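Local coordinates for flavin-dependent monooxygenase, oxygenase subunit HsaA (Rhodococcus sp., PDB 2RFQ), which catalyses the FMNH2-dependent ortho-hydroxylation of the steroid catabolite 3-HSA to 3,4-DHSA during bacterial breakdown of cholesterol, at residues C145-P156 against V167-I178. Sequence-based numbering, arbitrary orientation.
Sequences CDHASWAVLGGP and VSFLIPREDYRI. With 1PS (3-pyridinium-1-ylpropane-1-sulfonate), chain F.
Arg-173 NH1 is shared by two backbone carbonyls, Asp-146 O at 2.8 Å and Ala-148 O at 3.0 Å, both lying in the guanidinium plane. In the Asp-146 conformer described here, NH2 also gives a nearly straight hydrogen bond (169°) to the anti side of OD1, part of a salt bridge, the carboxylate and guanidinium planes 64° apart. With CG anti to the backbone N (chi1 -170°) and the chain extended, the edge carrying NE and NH2 faces sulfonate O3 and O2 of bound 3-pyridinium-1-ylpropane-1-sulfonate; Ile-178 N holds the third oxygen. A methionine in place of Arg-173 would probably deprive Asp-146 O and Ala-148 O of their shared donor and the sulfonate of two bonds. One arginine thus ties loop carbonyls and an anion to the end of an antiparallel hairpin in the beta region of an acyl-CoA dehydrogenase-like fold. There, Ala-151, Leu-153 and Gly-155 pair with Ile-171, Phe-169 and Val-167 through reciprocal backbone bonds. Pro-172 CB makes a CH-pi contact over the Trp-150 six-membered ring, 3.6 Å from its centroid; Leu-170 CD1 bridges that ring and Val-152 CG1. Helix 101-108 packs against Trp-150 and Leu-170, strand 116-119 runs parallel beside strand 150-159, and strand 193-198 touches Leu-153 and Tyr-176.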
ATOM      1  N   CYS A 145     -20.467  -1.786 -30.513  1.00  9.42           N
ATOM      2  CA  CYS A 145     -21.451  -1.095 -31.353  1.00  9.65           C
ATOM      3  C   CYS A 145     -21.741  -1.806 -32.698  1.00  9.88           C
ATOM      4  O   CYS A 145     -22.850  -1.702 -33.214  1.00  9.31           O
ATOM      5  CB  CYS A 145     -21.075   0.379 -31.561  1.00  9.82           C
ATOM      6  SG  CYS A 145     -19.450   0.643 -32.289  1.00 11.08           S
ATOM      7  N   ASP A 146     -20.769  -2.532 -33.251  0.50  9.44           N
ATOM      8  CA  ASP A 146     -21.014  -3.245 -34.514  0.50  9.41           C
ATOM      9  C   ASP A 146     -22.078  -4.335 -34.356  0.50  9.24           C
ATOM     10  O   ASP A 146     -22.729  -4.742 -35.330  0.50 10.13           O
ATOM     11  CB  ASP A 146     -19.725  -3.859 -35.060  0.50  9.42           C
ATOM     12  CG  ASP A 146     -19.878  -4.365 -36.486  0.50  8.09           C
ATOM     13  OD1 ASP A 146     -20.398  -3.624 -37.349  0.50  7.35           O
ATOM     14  OD2 ASP A 146     -19.478  -5.511 -36.736  0.50  7.42           O
ATOM     15  N   HIS A 147     -22.257  -4.789 -33.118  1.00  9.30           N
ATOM     16  CA  HIS A 147     -23.151  -5.909 -32.828  1.00  9.64           C
ATOM     17  C   HIS A 147     -24.543  -5.473 -32.445  1.00 10.48           C
ATOM     18  O   HIS A 147     -25.319  -6.278 -31.932  1.00 10.18           O
ATOM     19  CB  HIS A 147     -22.546  -6.775 -31.726  1.00 10.22           C
ATOM     20  CG  HIS A 147     -21.312  -7.485 -32.170  1.00  9.48           C
ATOM     21  ND1 HIS A 147     -21.336  -8.447 -33.159  1.00  9.08           N
ATOM     22  CD2 HIS A 147     -20.016  -7.360 -31.789  1.00 10.91           C
ATOM     23  CE1 HIS A 147     -20.105  -8.894 -33.360  1.00  9.99           C
ATOM     24  NE2 HIS A 147     -19.289  -8.252 -32.538  1.00 10.10           N
ATOM     25  N   ALA A 148     -24.855  -4.203 -32.692  1.00 10.08           N
ATOM     26  CA  ALA A 148     -26.151  -3.644 -32.300  1.00  9.60           C
ATOM     27  C   ALA A 148     -26.763  -2.933 -33.486  1.00  9.77           C
ATOM     28  O   ALA A 148     -26.044  -2.532 -34.403  1.00  9.13           O
ATOM     29  CB  ALA A 148     -25.967  -2.650 -31.123  1.00 10.50           C
ATOM     30  N   SER A 149     -28.082  -2.764 -33.463  1.00  8.67           N
ATOM     31  CA  SER A 149     -28.786  -2.082 -34.561  1.00  9.84           C
ATOM     32  C   SER A 149     -29.500  -0.822 -34.074  1.00  8.66           C
ATOM     33  O   SER A 149     -30.217  -0.167 -34.844  1.00  8.50           O
ATOM     34  CB  SER A 149     -29.745  -3.033 -35.296  1.00 10.04           C
ATOM     35  OG  SER A 149     -30.699  -3.532 -34.406  1.00 12.76           O
ATOM     36  N   TRP A 150     -29.279  -0.482 -32.802  1.00  8.86           N
ATOM     37  CA  TRP A 150     -29.731   0.774 -32.191  1.00  8.19           C
ATOM     38  C   TRP A 150     -28.671   1.228 -31.211  1.00  8.20           C
ATOM     39  O   TRP A 150     -27.868   0.415 -30.735  1.00  8.44           O
ATOM     40  CB  TRP A 150     -30.986   0.554 -31.347  1.00  8.90           C
ATOM     41  CG  TRP A 150     -32.223   0.218 -32.154  1.00  8.43           C
ATOM     42  CD1 TRP A 150     -32.531  -1.005 -32.690  1.00  9.69           C
ATOM     43  CD2 TRP A 150     -33.313   1.094 -32.495  1.00  9.52           C
ATOM     44  NE1 TRP A 150     -33.732  -0.942 -33.344  1.00 10.31           N
ATOM     45  CE2 TRP A 150     -34.237   0.330 -33.243  1.00  9.30           C
ATOM     46  CE3 TRP A 150     -33.597   2.452 -32.236  1.00 10.45           C
ATOM     47  CZ2 TRP A 150     -35.437   0.873 -33.750  1.00 10.46           C
ATOM     48  CZ3 TRP A 150     -34.802   3.000 -32.740  1.00 10.26           C
ATOM     49  CH2 TRP A 150     -35.698   2.196 -33.489  1.00  9.91           C
ATOM     50  N   ALA A 151     -28.683   2.517 -30.883  1.00  8.27           N
ATOM     51  CA  ALA A 151     -27.814   3.029 -29.812  1.00  8.44           C
ATOM     52  C   ALA A 151     -28.612   3.905 -28.888  1.00  9.18           C
ATOM     53  O   ALA A 151     -29.558   4.571 -29.325  1.00  9.49           O
ATOM     54  CB  ALA A 151     -26.643   3.817 -30.388  1.00  9.35           C
ATOM     55  N   VAL A 152     -28.255   3.883 -27.604  1.00  8.97           N
ATOM     56  CA  VAL A 152     -28.760   4.891 -26.672  1.00  8.81           C
ATOM     57  C   VAL A 152     -27.603   5.800 -26.292  1.00  8.17           C
ATOM     58  O   VAL A 152     -26.516   5.348 -25.877  1.00  8.46           O
ATOM     59  CB  VAL A 152     -29.445   4.281 -25.431  1.00  8.70           C
ATOM     60  CG1 VAL A 152     -30.795   3.682 -25.815  1.00  9.33           C
ATOM     61  CG2 VAL A 152     -28.549   3.234 -24.751  1.00 10.20           C
ATOM     62  N   LEU A 153     -27.829   7.090 -26.515  1.00  7.60           N
ATOM     63  CA  LEU A 153     -26.761   8.072 -26.529  1.00  8.24           C
ATOM     64  C   LEU A 153     -27.070   9.172 -25.537  1.00  9.01           C
ATOM     65  O   LEU A 153     -28.124   9.805 -25.627  1.00  9.68           O
ATOM     66  CB  LEU A 153     -26.598   8.630 -27.955  1.00  8.68           C
ATOM     67  CG  LEU A 153     -26.256   7.553 -29.010  1.00 10.37           C
ATOM     68  CD1 LEU A 153     -26.308   8.143 -30.410  1.00 12.76           C
ATOM     69  CD2 LEU A 153     -24.904   6.945 -28.725  1.00 11.08           C
ATOM     70  N   GLY A 154     -26.167   9.368 -24.570  1.00  9.53           N
ATOM     71  CA  GLY A 154     -26.418  10.311 -23.464  1.00  9.83           C
ATOM     72  C   GLY A 154     -26.069  11.742 -23.843  1.00  9.88           C
ATOM     73  O   GLY A 154     -25.038  12.015 -24.466  1.00 10.88           O
ATOM     74  N   GLY A 155     -26.929  12.683 -23.481  1.00  9.83           N
ATOM     75  CA  GLY A 155     -26.589  14.069 -23.734  1.00  9.93           C
ATOM     76  C   GLY A 155     -27.635  15.015 -23.206  1.00 10.74           C
ATOM     77  O   GLY A 155     -28.715  14.574 -22.783  1.00  9.77           O
ATOM     78  N   PRO A 156     -27.317  16.315 -23.224  1.00 10.96           N
ATOM     79  CA  PRO A 156     -28.306  17.294 -22.814  1.00 11.62           C
ATOM     80  C   PRO A 156     -29.345  17.556 -23.896  1.00 12.55           C
ATOM     81  O   PRO A 156     -29.082  17.402 -25.104  1.00 12.57           O
ATOM     82  CB  PRO A 156     -27.466  18.556 -22.583  1.00 11.92           C
ATOM     83  CG  PRO A 156     -26.386  18.448 -23.619  1.00 12.12           C
ATOM     84  CD  PRO A 156     -26.056  16.951 -23.652  1.00 11.38           C
ATOM     85  N   VAL A 167     -30.533  13.254 -20.880  1.00  9.88           N
ATOM     86  CA  VAL A 167     -31.384  12.169 -21.363  1.00 10.03           C
ATOM     87  C   VAL A 167     -30.558  11.150 -22.145  1.00  9.64           C
ATOM     88  O   VAL A 167     -29.375  11.380 -22.422  1.00 10.12           O
ATOM     89  CB  VAL A 167     -32.472  12.735 -22.313  1.00  9.94           C
ATOM     90  CG1 VAL A 167     -33.317  13.798 -21.615  1.00  9.90           C
ATOM     91  CG2 VAL A 167     -31.818  13.330 -23.561  1.00 10.40           C
ATOM     92  N   SER A 168     -31.193  10.037 -22.501  1.00  9.92           N
ATOM     93  CA  SER A 168     -30.659   9.149 -23.526  1.00 10.01           C
ATOM     94  C   SER A 168     -31.534   9.225 -24.765  1.00 10.06           C
ATOM     95  O   SER A 168     -32.759   9.100 -24.678  1.00  9.88           O
ATOM     96  CB  SER A 168     -30.612   7.693 -23.040  1.00  9.98           C
ATOM     97  OG  SER A 168     -29.703   7.560 -21.956  1.00  9.81           O
ATOM     98  N   PHE A 169     -30.891   9.424 -25.912  1.00  9.57           N
ATOM     99  CA  PHE A 169     -31.576   9.392 -27.200  1.00  9.24           C
ATOM    100  C   PHE A 169     -31.439   8.001 -27.790  1.00  9.15           C
ATOM    101  O   PHE A 169     -30.316   7.507 -27.984  1.00  8.57           O
ATOM    102  CB  PHE A 169     -30.941  10.408 -28.153  1.00  8.70           C
ATOM    103  CG  PHE A 169     -30.917  11.816 -27.614  1.00  7.34           C
ATOM    104  CD1 PHE A 169     -32.055  12.629 -27.685  1.00  7.51           C
ATOM    105  CD2 PHE A 169     -29.759  12.328 -27.037  1.00  8.30           C
ATOM    106  CE1 PHE A 169     -32.014  13.920 -27.170  1.00  9.14           C
ATOM    107  CE2 PHE A 169     -29.716  13.642 -26.531  1.00  8.35           C
ATOM    108  CZ  PHE A 169     -30.836  14.430 -26.603  1.00  9.36           C
ATOM    109  N   LEU A 170     -32.572   7.370 -28.100  1.00  8.55           N
ATOM    110  CA  LEU A 170     -32.567   6.045 -28.731  1.00  8.64           C
ATOM    111  C   LEU A 170     -32.638   6.245 -30.251  1.00  8.84           C
ATOM    112  O   LEU A 170     -33.609   6.821 -30.759  1.00  9.63           O
ATOM    113  CB  LEU A 170     -33.782   5.212 -28.258  1.00  8.43           C
ATOM    114  CG  LEU A 170     -34.073   3.876 -28.972  1.00  8.70           C
ATOM    115  CD1 LEU A 170     -32.986   2.820 -28.735  1.00 11.01           C
ATOM    116  CD2 LEU A 170     -35.477   3.346 -28.522  1.00  8.54           C
ATOM    117  N   ILE A 171     -31.600   5.798 -30.956  1.00  9.16           N
ATOM    118  CA  ILE A 171     -31.452   6.072 -32.386  1.00  8.81           C
ATOM    119  C   ILE A 171     -31.154   4.774 -33.145  1.00  8.88           C
ATOM    120  O   ILE A 171     -30.302   3.986 -32.693  1.00  9.00           O
ATOM    121  CB  ILE A 171     -30.311   7.099 -32.630  1.00  8.92           C
ATOM    122  CG1 ILE A 171     -30.555   8.357 -31.779  1.00  9.75           C
ATOM    123  CG2 ILE A 171     -30.199   7.433 -34.131  1.00  7.25           C
ATOM    124  CD1 ILE A 171     -29.645   9.589 -32.090  1.00  9.28           C
ATOM    125  N   PRO A 172     -31.871   4.527 -34.265  1.00  8.83           N
ATOM    126  CA  PRO A 172     -31.573   3.294 -34.979  1.00  9.32           C
ATOM    127  C   PRO A 172     -30.327   3.423 -35.838  1.00  9.31           C
ATOM    128  O   PRO A 172     -29.961   4.523 -36.246  1.00 10.34           O
ATOM    129  CB  PRO A 172     -32.812   3.108 -35.863  1.00  8.40           C
ATOM    130  CG  PRO A 172     -33.211   4.547 -36.210  1.00  9.18           C
ATOM    131  CD  PRO A 172     -32.971   5.293 -34.908  1.00  9.53           C
ATOM    132  N   ARG A 173     -29.694   2.294 -36.147  1.00  9.45           N
ATOM    133  CA  ARG A 173     -28.438   2.320 -36.882  1.00 10.23           C
ATOM    134  C   ARG A 173     -28.513   2.928 -38.286  1.00 10.94           C
ATOM    135  O   ARG A 173     -27.512   3.422 -38.781  1.00 11.22           O
ATOM    136  CB  ARG A 173     -27.808   0.922 -36.909  1.00  9.74           C
ATOM    137  CG  ARG A 173     -26.390   0.899 -37.442  1.00 10.90           C
ATOM    138  CD  ARG A 173     -25.712  -0.334 -36.937  1.00  9.72           C
ATOM    139  NE  ARG A 173     -24.429  -0.498 -37.605  1.00 12.18           N
ATOM    140  CZ  ARG A 173     -23.607  -1.516 -37.387  1.00 12.92           C
ATOM    141  NH1 ARG A 173     -23.938  -2.448 -36.486  1.00 11.45           N
ATOM    142  NH2 ARG A 173     -22.449  -1.588 -38.068  1.00 12.61           N
ATOM    143  N   GLU A 174     -29.687   2.918 -38.919  1.00 11.75           N
ATOM    144  CA  GLU A 174     -29.818   3.530 -40.240  1.00 13.07           C
ATOM    145  C   GLU A 174     -29.571   5.047 -40.155  1.00 12.46           C
ATOM    146  O   GLU A 174     -29.258   5.688 -41.163  1.00 13.73           O
ATOM    147  CB  GLU A 174     -31.196   3.238 -40.826  1.00 13.36           C
ATOM    148  CG  GLU A 174     -32.329   3.869 -40.036  1.00 17.89           C
ATOM    149  CD  GLU A 174     -33.689   3.310 -40.373  1.00 24.83           C
ATOM    150  OE1 GLU A 174     -33.843   2.066 -40.434  1.00 29.30           O
ATOM    151  OE2 GLU A 174     -34.620   4.123 -40.542  1.00 27.02           O
ATOM    152  N   ASP A 175     -29.675   5.600 -38.944  1.00 12.21           N
ATOM    153  CA  ASP A 175     -29.491   7.034 -38.706  1.00 11.63           C
ATOM    154  C   ASP A 175     -28.119   7.453 -38.191  1.00 11.79           C
ATOM    155  O   ASP A 175     -27.889   8.634 -37.912  1.00 11.33           O
ATOM    156  CB  ASP A 175     -30.585   7.583 -37.780  1.00 12.09           C
ATOM    157  CG  ASP A 175     -31.958   7.622 -38.434  1.00 13.76           C
ATOM    158  OD1 ASP A 175     -32.037   7.639 -39.689  1.00 15.92           O
ATOM    159  OD2 ASP A 175     -32.959   7.663 -37.673  1.00 12.81           O
ATOM    160  N   TYR A 176     -27.205   6.501 -38.037  1.00 11.15           N
ATOM    161  CA  TYR A 176     -25.852   6.882 -37.608  1.00 11.71           C
ATOM    162  C   TYR A 176     -24.765   6.128 -38.334  1.00 12.49           C
ATOM    163  O   TYR A 176     -25.038   5.124 -38.979  1.00 13.55           O
ATOM    164  CB  TYR A 176     -25.669   6.764 -36.089  1.00 11.29           C
ATOM    165  CG  TYR A 176     -25.900   5.413 -35.447  1.00 10.17           C
ATOM    166  CD1 TYR A 176     -24.932   4.395 -35.488  1.00  9.35           C
ATOM    167  CD2 TYR A 176     -27.070   5.181 -34.732  1.00 10.41           C
ATOM    168  CE1 TYR A 176     -25.142   3.169 -34.840  1.00  8.86           C
ATOM    169  CE2 TYR A 176     -27.298   3.964 -34.085  1.00  9.40           C
ATOM    170  CZ  TYR A 176     -26.336   2.959 -34.146  1.00  8.90           C
ATOM    171  OH  TYR A 176     -26.609   1.765 -33.504  1.00 11.12           O
ATOM    172  N   ARG A 177     -23.540   6.634 -38.222  1.00 13.35           N
ATOM    173  CA  ARG A 177     -22.361   6.010 -38.829  1.00 14.39           C
ATOM    174  C   ARG A 177     -21.394   5.609 -37.719  1.00 14.15           C
ATOM    175  O   ARG A 177     -21.235   6.334 -36.731  1.00 13.99           O
ATOM    176  CB  ARG A 177     -21.686   7.022 -39.766  1.00 14.93           C
ATOM    177  CG  ARG A 177     -20.540   6.474 -40.566  1.00 16.93           C
ATOM    178  CD  ARG A 177     -19.851   7.587 -41.380  1.00 15.98           C
ATOM    179  NE  ARG A 177     -18.936   8.418 -40.592  1.00 18.19           N
ATOM    180  CZ  ARG A 177     -19.083   9.721 -40.377  1.00 20.43           C
ATOM    181  NH1 ARG A 177     -20.116  10.375 -40.900  1.00 22.38           N
ATOM    182  NH2 ARG A 177     -18.175  10.386 -39.664  1.00 20.70           N
ATOM    183  N   ILE A 178     -20.758   4.456 -37.876  1.00 12.81           N
ATOM    184  CA  ILE A 178     -19.747   4.031 -36.917  1.00 12.23           C
ATOM    185  C   ILE A 178     -18.377   4.264 -37.543  1.00 12.08           C
ATOM    186  O   ILE A 178     -18.106   3.760 -38.654  1.00 12.15           O
ATOM    187  CB  ILE A 178     -19.917   2.539 -36.525  1.00 11.76           C
ATOM    188  CG1 ILE A 178     -21.216   2.326 -35.724  1.00 11.34           C
ATOM    189  CG2 ILE A 178     -18.730   2.073 -35.710  1.00 11.22           C
ATOM    190  CD1 ILE A 178     -21.605   0.848 -35.495  1.00 13.39           C
TER
HETATM  191  S1  1PS F 393     -22.405   1.642 -40.114  1.00 21.46           S
HETATM  192  O1  1PS F 393     -21.554   2.862 -40.111  1.00 19.79           O
HETATM  193  O2  1PS F 393     -21.638   0.477 -39.604  1.00 24.14           O
HETATM  194  O3  1PS F 393     -23.664   1.795 -39.318  1.00 22.31           O
HETATM  195  O   HOH W   1     -24.430   0.477 -32.657  1.00  8.80           O